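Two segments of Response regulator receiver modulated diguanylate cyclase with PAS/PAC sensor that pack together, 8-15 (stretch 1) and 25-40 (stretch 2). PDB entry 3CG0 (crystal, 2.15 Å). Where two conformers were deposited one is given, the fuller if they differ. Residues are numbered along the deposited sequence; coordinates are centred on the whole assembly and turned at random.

Stretch 1 (8-15) DLPGVLIV
Stretch 2 (25-40) LRIQLESLGYDVLGVF

How does the helix with which stretch 2 begins, already under way before L25, meet stretch 1? L25 to E30 are helical, and the helix axis runs nearly antiparallel to strand 11-15, at 172° and 10.6 Å, a spacing that leaves room for one layer of interlocking side chains. L25 (chi1 -107°, chi2 t) and L29 (m, t), one turn apart, both point toward the strand. L25 CD1 lies 3.8 Å from I14 CG2, while L29 CD1 reaches V12 CG1 and I14 CD1, each at 3.7 Å. V12 (t) and I14 (m, t) are two residues apart, so their side chains emerge on the same face of the sheet, the one the helix covers. These contacts are purely apolar and buried. I27, Q28, E30 and S31 stay out of reach; S31 OG donates a hydrogen bond to I27 O at 2.6 Å.

How does the chain turn from helix to strand? G33 leaves helical geometry with phi 119° and psi -17°, where a CB would be jammed against the preceding carbonyl oxygen. L9 packs over this turn, its CB 3.8 Å from G33 O. Y34 follows at phi -62°, psi 145°, with chi1 m and chi2 -72°. P10 CD meets the ring edge, 3.7 Å from Y34 CD1, and Y34 CB lies 3.9 Å from V12 CG2.

What joins the two strands? Strand 35-40 runs parallel to 11-15, with axes 4.5 Å apart at closest and crossing at -36°. G11 pairs with D35, V12 with V36, I14 with V39 and V15 with F40, at CA-CA distances of 4.7 to 5.0 Å. D35 N donates to P10 O at 3.1 Å, and D35 O accepts from V12 N at 2.9 Å. V36 (chi1 10°) adds a looser apolar contact, its CG2 4.3 Å from I14 CD1. L37 N then donates to V12 O at 2.9 Å, so V12 bonds through both its amide and its carbonyl.

How does the pairing continue past L37? L37 (chi1 m, chi2 31°) has phi -87° and psi -33°, away from extended values. Its CD2 packs 3.7 Å from G11 CA, where a side chain on G11 would clash with it. From V12-V36 to I14-V39 stretch 1 advances two residues and stretch 2 three. The next acceptor is G38 O, which takes I14 N at 3.0 Å. V39 (t) shares the V12 and I14 face, its CG2 4.0 Å from I14 CD1. F40 N donates to I14 O at 2.8 Å; the F40 side chain (m, chi2 -82°) lies on the other face, its CE2 3.9 Å from L13 CD1.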

ATOM      1  N   ASP C   8      10.412 -19.448 -13.233  1.00 91.23           N
ATOM      2  CA  ASP C   8      10.081 -17.999 -13.417  1.00 91.13           C
ATOM      3  C   ASP C   8      10.992 -17.067 -12.597  1.00 87.57           C
ATOM      4  O   ASP C   8      10.545 -16.059 -12.036  1.00 87.42           O
ATOM      5  CB  ASP C   8       8.590 -17.734 -13.136  1.00 92.93           C
ATOM      6  CG  ASP C   8       8.166 -18.140 -11.728  1.00 96.32           C
ATOM      7  OD1 ASP C   8       7.725 -17.251 -10.966  1.00 96.07           O
ATOM      8  OD2 ASP C   8       8.271 -19.339 -11.385  1.00 97.25           O
ATOM      9  N   LEU C   9      12.276 -17.416 -12.544  1.00 81.83           N
ATOM     10  CA  LEU C   9      13.296 -16.577 -11.919  1.00 78.62           C
ATOM     11  C   LEU C   9      13.832 -15.592 -12.977  1.00 73.22           C
ATOM     12  O   LEU C   9      13.777 -15.905 -14.172  1.00 75.29           O
ATOM     13  CB  LEU C   9      14.402 -17.459 -11.316  1.00 81.11           C
ATOM     14  CG  LEU C   9      14.362 -17.875  -9.830  1.00 87.45           C
ATOM     15  CD1 LEU C   9      15.244 -16.972  -8.957  1.00 89.85           C
ATOM     16  CD2 LEU C   9      12.938 -17.993  -9.242  1.00 89.31           C
ATOM     17  N   PRO C  10      14.311 -14.396 -12.549  1.00 66.43           N
ATOM     18  CA  PRO C  10      14.666 -13.274 -13.444  1.00 57.93           C
ATOM     19  C   PRO C  10      15.665 -13.571 -14.561  1.00 52.64           C
ATOM     20  O   PRO C  10      16.564 -14.394 -14.390  1.00 46.63           O
ATOM     21  CB  PRO C  10      15.270 -12.248 -12.483  1.00 59.94           C
ATOM     22  CG  PRO C  10      14.597 -12.517 -11.203  1.00 57.72           C
ATOM     23  CD  PRO C  10      14.515 -14.010 -11.138  1.00 65.42           C
ATOM     24  N   GLY C  11      15.492 -12.881 -15.689  1.00 46.16           N
ATOM     25  CA  GLY C  11      16.338 -13.053 -16.864  1.00 46.34           C
ATOM     26  C   GLY C  11      17.442 -12.017 -16.965  1.00 43.54           C
ATOM     27  O   GLY C  11      17.179 -10.834 -17.160  1.00 42.63           O
ATOM     28  N   VAL C  12      18.681 -12.477 -16.850  1.00 39.58           N
ATOM     29  CA  VAL C  12      19.838 -11.601 -16.766  1.00 39.39           C
ATOM     30  C   VAL C  12      20.611 -11.576 -18.099  1.00 39.30           C
ATOM     31  O   VAL C  12      20.869 -12.613 -18.694  1.00 40.88           O
ATOM     32  CB  VAL C  12      20.748 -12.011 -15.571  1.00 35.53           C
ATOM     33  CG1 VAL C  12      21.906 -11.050 -15.395  1.00 30.17           C
ATOM     34  CG2 VAL C  12      19.925 -12.083 -14.252  1.00 31.46           C
ATOM     35  N   LEU C  13      20.957 -10.381 -18.563  1.00 40.05           N
ATOM     36  CA  LEU C  13      21.759 -10.212 -19.772  1.00 40.24           C
ATOM     37  C   LEU C  13      23.113  -9.628 -19.359  1.00 38.92           C
ATOM     38  O   LEU C  13      23.153  -8.660 -18.607  1.00 36.92           O
ATOM     39  CB  LEU C  13      21.000  -9.304 -20.743  1.00 43.01           C
ATOM     40  CG  LEU C  13      21.569  -8.753 -22.054  1.00 53.55           C
ATOM     41  CD1 LEU C  13      20.464  -8.668 -23.087  1.00 52.50           C
ATOM     42  CD2 LEU C  13      22.184  -7.390 -21.865  1.00 58.83           C
ATOM     43  N   ILE C  14      24.214 -10.234 -19.814  1.00 35.40           N
ATOM     44  CA  ILE C  14      25.562  -9.814 -19.409  1.00 38.78           C
ATOM     45  C   ILE C  14      26.295  -9.183 -20.596  1.00 40.18           C
ATOM     46  O   ILE C  14      26.293  -9.725 -21.695  1.00 43.89           O
ATOM     47  CB  ILE C  14      26.404 -10.990 -18.875  1.00 40.39           C
ATOM     48  CG1 ILE C  14      25.731 -11.662 -17.675  1.00 45.30           C
ATOM     49  CG2 ILE C  14      27.808 -10.533 -18.480  1.00 44.24           C
ATOM     50  CD1 ILE C  14      26.486 -12.893 -17.174  1.00 43.85           C
ATOM     51  N   VAL C  15      26.881  -8.014 -20.370  1.00 35.00           N
ATOM     52  CA  VAL C  15      27.703  -7.343 -21.362  1.00 38.46           C
ATOM     53  C   VAL C  15      29.084  -7.181 -20.741  1.00 45.16           C
ATOM     54  O   VAL C  15      29.268  -6.376 -19.830  1.00 48.19           O
ATOM     55  CB  VAL C  15      27.142  -5.964 -21.742  1.00 40.69           C
ATOM     56  CG1 VAL C  15      27.790  -5.465 -23.029  1.00 31.59           C
ATOM     57  CG2 VAL C  15      25.655  -6.016 -21.919  1.00 33.19           C
ATOM     58  N   LEU C  25      30.942 -14.645 -13.685  1.00 40.90           N
ATOM     59  CA  LEU C  25      29.617 -14.062 -13.497  1.00 35.09           C
ATOM     60  C   LEU C  25      28.488 -15.034 -13.800  1.00 37.11           C
ATOM     61  O   LEU C  25      27.542 -15.129 -13.034  1.00 37.88           O
ATOM     62  CB  LEU C  25      29.426 -12.840 -14.391  1.00 42.54           C
ATOM     63  CG  LEU C  25      29.443 -11.456 -13.777  1.00 46.97           C
ATOM     64  CD1 LEU C  25      29.073 -10.483 -14.866  1.00 47.25           C
ATOM     65  CD2 LEU C  25      28.458 -11.390 -12.617  1.00 42.73           C
ATOM     66  N   ARG C  26      28.576 -15.734 -14.929  1.00 42.03           N
ATOM     67  CA  ARG C  26      27.555 -16.709 -15.321  0.50 40.80           C
ATOM     68  C   ARG C  26      27.423 -17.821 -14.273  1.00 41.32           C
ATOM     69  O   ARG C  26      26.312 -18.229 -13.938  1.00 37.65           O
ATOM     70  CB  ARG C  26      27.879 -17.296 -16.694  0.50 40.79           C
ATOM     71  CG  ARG C  26      26.667 -17.771 -17.466  0.50 44.02           C
ATOM     72  CD  ARG C  26      27.032 -18.224 -18.877  0.50 40.08           C
ATOM     73  NE  ARG C  26      25.830 -18.334 -19.706  0.50 45.60           N
ATOM     74  CZ  ARG C  26      25.799 -18.156 -21.023  0.50 32.28           C
ATOM     75  NH1 ARG C  26      26.913 -17.865 -21.692  0.50 39.04           N
ATOM     76  NH2 ARG C  26      24.650 -18.267 -21.673  0.50 30.40           N
ATOM     77  N   ILE C  27      28.565 -18.293 -13.759  1.00 38.41           N
ATOM     78  CA  ILE C  27      28.618 -19.327 -12.700  1.00 40.18           C
ATOM     79  C   ILE C  27      27.893 -18.852 -11.442  1.00 38.30           C
ATOM     80  O   ILE C  27      27.005 -19.539 -10.947  1.00 44.49           O
ATOM     81  CB  ILE C  27      30.077 -19.742 -12.338  1.00 42.84           C
ATOM     82  CG1 ILE C  27      30.729 -20.540 -13.465  1.00 39.81           C
ATOM     83  CG2 ILE C  27      30.134 -20.585 -11.053  1.00 45.17           C
ATOM     84  CD1 ILE C  27      32.226 -20.696 -13.292  1.00 34.97           C
ATOM     85  N   GLN C  28      28.255 -17.658 -10.964  1.00 39.26           N
ATOM     86  CA  GLN C  28      27.589 -17.021  -9.817  1.00 42.08           C
ATOM     87  C   GLN C  28      26.090 -16.834  -9.994  1.00 41.42           C
ATOM     88  O   GLN C  28      25.342 -17.088  -9.067  1.00 40.54           O
ATOM     89  CB  GLN C  28      28.223 -15.675  -9.482  1.00 44.47           C
ATOM     90  CG  GLN C  28      29.555 -15.771  -8.771  1.00 49.64           C
ATOM     91  CD  GLN C  28      30.136 -14.409  -8.460  1.00 56.99           C
ATOM     92  OE1 GLN C  28      30.560 -13.678  -9.356  1.00 56.72           O
ATOM     93  NE2 GLN C  28      30.168 -14.065  -7.182  1.00 62.84           N
ATOM     94  N   LEU C  29      25.659 -16.408 -11.179  1.00 36.24           N
ATOM     95  CA  LEU C  29      24.245 -16.160 -11.436  1.00 40.26           C
ATOM     96  C   LEU C  29      23.438 -17.435 -11.519  1.00 44.31           C
ATOM     97  O   LEU C  29      22.320 -17.494 -11.013  1.00 43.48           O
ATOM     98  CB  LEU C  29      24.039 -15.347 -12.712  1.00 43.30           C
ATOM     99  CG  LEU C  29      24.462 -13.879 -12.665  1.00 40.26           C
ATOM    100  CD1 LEU C  29      24.505 -13.347 -14.063  1.00 38.41           C
ATOM    101  CD2 LEU C  29      23.503 -13.094 -11.839  1.00 31.99           C
ATOM    102  N   GLU C  30      24.010 -18.448 -12.160  1.00 48.42           N
ATOM    103  CA  GLU C  30      23.371 -19.754 -12.280  1.00 49.82           C
ATOM    104  C   GLU C  30      23.219 -20.440 -10.915  1.00 45.22           C
ATOM    105  O   GLU C  30      22.210 -21.097 -10.669  1.00 52.20           O
ATOM    106  CB  GLU C  30      24.172 -20.641 -13.223  1.00 52.47           C
ATOM    107  CG  GLU C  30      23.331 -21.539 -14.094  1.00 71.26           C
ATOM    108  CD  GLU C  30      23.079 -20.938 -15.460  1.00 82.26           C
ATOM    109  OE1 GLU C  30      22.332 -19.937 -15.554  1.00 83.92           O
ATOM    110  OE2 GLU C  30      23.628 -21.478 -16.443  1.00 87.50           O
ATOM    111  N   SER C  31      24.210 -20.257 -10.037  1.00 45.31           N
ATOM    112  CA  SER C  31      24.194 -20.798  -8.673  0.50 50.88           C
ATOM    113  C   SER C  31      23.140 -20.135  -7.784  1.00 53.35           C
ATOM    114  O   SER C  31      22.687 -20.714  -6.790  1.00 54.21           O
ATOM    115  CB  SER C  31      25.575 -20.638  -8.030  0.50 51.76           C
ATOM    116  OG  SER C  31      26.597 -21.110  -8.892  0.50 55.24           O
ATOM    117  N   LEU C  32      22.773 -18.903  -8.133  1.00 55.77           N
ATOM    118  CA  LEU C  32      21.764 -18.160  -7.391  1.00 53.74           C
ATOM    119  C   LEU C  32      20.358 -18.543  -7.857  1.00 59.29           C
ATOM    120  O   LEU C  32      19.383 -18.392  -7.113  1.00 61.17           O
ATOM    121  CB  LEU C  32      22.005 -16.646  -7.505  1.00 51.09           C
ATOM    122  CG  LEU C  32      23.205 -16.095  -6.710  1.00 50.52           C
ATOM    123  CD1 LEU C  32      23.593 -14.700  -7.169  1.00 51.57           C
ATOM    124  CD2 LEU C  32      22.942 -16.098  -5.197  1.00 52.60           C
ATOM    125  N   GLY C  33      20.264 -19.046  -9.085  1.00 56.61           N
ATOM    126  CA  GLY C  33      18.996 -19.508  -9.636  1.00 60.13           C
ATOM    127  C   GLY C  33      18.555 -18.768 -10.890  1.00 62.12           C
ATOM    128  O   GLY C  33      17.692 -19.259 -11.628  1.00 62.62           O
ATOM    129  N   TYR C  34      19.155 -17.600 -11.128  1.00 56.87           N
ATOM    130  CA  TYR C  34      18.800 -16.735 -12.254  1.00 53.80           C
ATOM    131  C   TYR C  34      19.030 -17.402 -13.599  1.00 50.12           C
ATOM    132  O   TYR C  34      19.962 -18.178 -13.769  1.00 53.25           O
ATOM    133  CB  TYR C  34      19.600 -15.426 -12.214  1.00 52.47           C
ATOM    134  CG  TYR C  34      19.389 -14.592 -10.974  1.00 53.27           C
ATOM    135  CD1 TYR C  34      18.194 -13.904 -10.765  1.00 54.22           C
ATOM    136  CD2 TYR C  34      20.396 -14.471 -10.019  1.00 49.54           C
ATOM    137  CE1 TYR C  34      17.997 -13.138  -9.619  1.00 47.24           C
ATOM    138  CE2 TYR C  34      20.215 -13.704  -8.881  1.00 50.67           C
ATOM    139  CZ  TYR C  34      19.016 -13.039  -8.689  1.00 47.79           C
ATOM    140  OH  TYR C  34      18.841 -12.284  -7.560  1.00 51.24           O
ATOM    141  N   ASP C  35      18.168 -17.093 -14.554  1.00 50.48           N
ATOM    142  CA  ASP C  35      18.367 -17.536 -15.920  1.00 52.25           C
ATOM    143  C   ASP C  35      19.222 -16.486 -16.628  1.00 49.22           C
ATOM    144  O   ASP C  35      18.839 -15.322 -16.693  1.00 47.40           O
ATOM    145  CB  ASP C  35      17.006 -17.690 -16.609  1.00 57.69           C
ATOM    146  CG  ASP C  35      17.088 -18.398 -17.959  1.00 67.60           C
ATOM    147  OD1 ASP C  35      18.167 -18.903 -18.346  1.00 80.59           O
ATOM    148  OD2 ASP C  35      16.047 -18.447 -18.645  1.00 77.68           O
ATOM    149  N   VAL C  36      20.393 -16.876 -17.130  1.00 48.58           N
ATOM    150  CA  VAL C  36      21.155 -15.955 -17.986  1.00 42.81           C
ATOM    151  C   VAL C  36      20.855 -16.167 -19.465  1.00 42.55           C
ATOM    152  O   VAL C  36      21.061 -17.242 -20.039  1.00 39.28           O
ATOM    153  CB  VAL C  36      22.674 -15.755 -17.582  1.00 42.65           C
ATOM    154  CG1 VAL C  36      23.121 -16.735 -16.516  1.00 43.93           C
ATOM    155  CG2 VAL C  36      23.624 -15.677 -18.801  1.00 39.07           C
ATOM    156  N   LEU C  37      20.312 -15.110 -20.047  1.00 43.28           N
ATOM    157  CA  LEU C  37      19.693 -15.143 -21.357  1.00 40.56           C
ATOM    158  C   LEU C  37      20.700 -14.926 -22.481  1.00 46.52           C
ATOM    159  O   LEU C  37      20.536 -15.454 -23.586  1.00 52.61           O
ATOM    160  CB  LEU C  37      18.602 -14.069 -21.414  1.00 43.71           C
ATOM    161  CG  LEU C  37      17.145 -14.359 -21.007  1.00 49.19           C
ATOM    162  CD1 LEU C  37      16.970 -15.415 -19.926  1.00 46.43           C
ATOM    163  CD2 LEU C  37      16.519 -13.084 -20.534  1.00 37.64           C
ATOM    164  N   GLY C  38      21.726 -14.129 -22.211  1.00 44.39           N
ATOM    165  CA  GLY C  38      22.758 -13.866 -23.202  1.00 39.22           C
ATOM    166  C   GLY C  38      23.999 -13.283 -22.588  1.00 42.99           C
ATOM    167  O   GLY C  38      23.940 -12.640 -21.538  1.00 47.30           O
ATOM    168  N   VAL C  39      25.137 -13.537 -23.234  1.00 39.09           N
ATOM    169  CA  VAL C  39      26.412 -12.949 -22.836  1.00 34.09           C
ATOM    170  C   VAL C  39      27.050 -12.322 -24.082  1.00 45.56           C
ATOM    171  O   VAL C  39      27.223 -12.993 -25.111  1.00 36.88           O
ATOM    172  CB  VAL C  39      27.362 -13.957 -22.160  1.00 37.95           C
ATOM    173  CG1 VAL C  39      28.700 -13.299 -21.829  1.00 39.99           C
ATOM    174  CG2 VAL C  39      26.751 -14.492 -20.868  1.00 36.72           C
ATOM    175  N   PHE C  40      27.369 -11.028 -23.987  1.00 40.58           N
ATOM    176  CA  PHE C  40      27.855 -10.268 -25.130  1.00 43.88           C
ATOM    177  C   PHE C  40      29.168  -9.591 -24.783  1.00 47.75           C
ATOM    178  O   PHE C  40      29.386  -9.215 -23.632  1.00 49.81           O
ATOM    179  CB  PHE C  40      26.806  -9.235 -25.543  1.00 44.23           C
ATOM    180  CG  PHE C  40      25.468  -9.832 -25.878  1.00 39.91           C
ATOM    181  CD1 PHE C  40      25.234 -10.369 -27.135  1.00 39.80           C
ATOM    182  CD2 PHE C  40      24.449  -9.869 -24.938  1.00 35.69           C
ATOM    183  CE1 PHE C  40      24.011 -10.934 -27.461  1.00 43.64           C
ATOM    184  CE2 PHE C  40      23.212 -10.433 -25.260  1.00 25.84           C
ATOM    185  CZ  PHE C  40      22.998 -10.967 -26.519  1.00 40.84           C
TER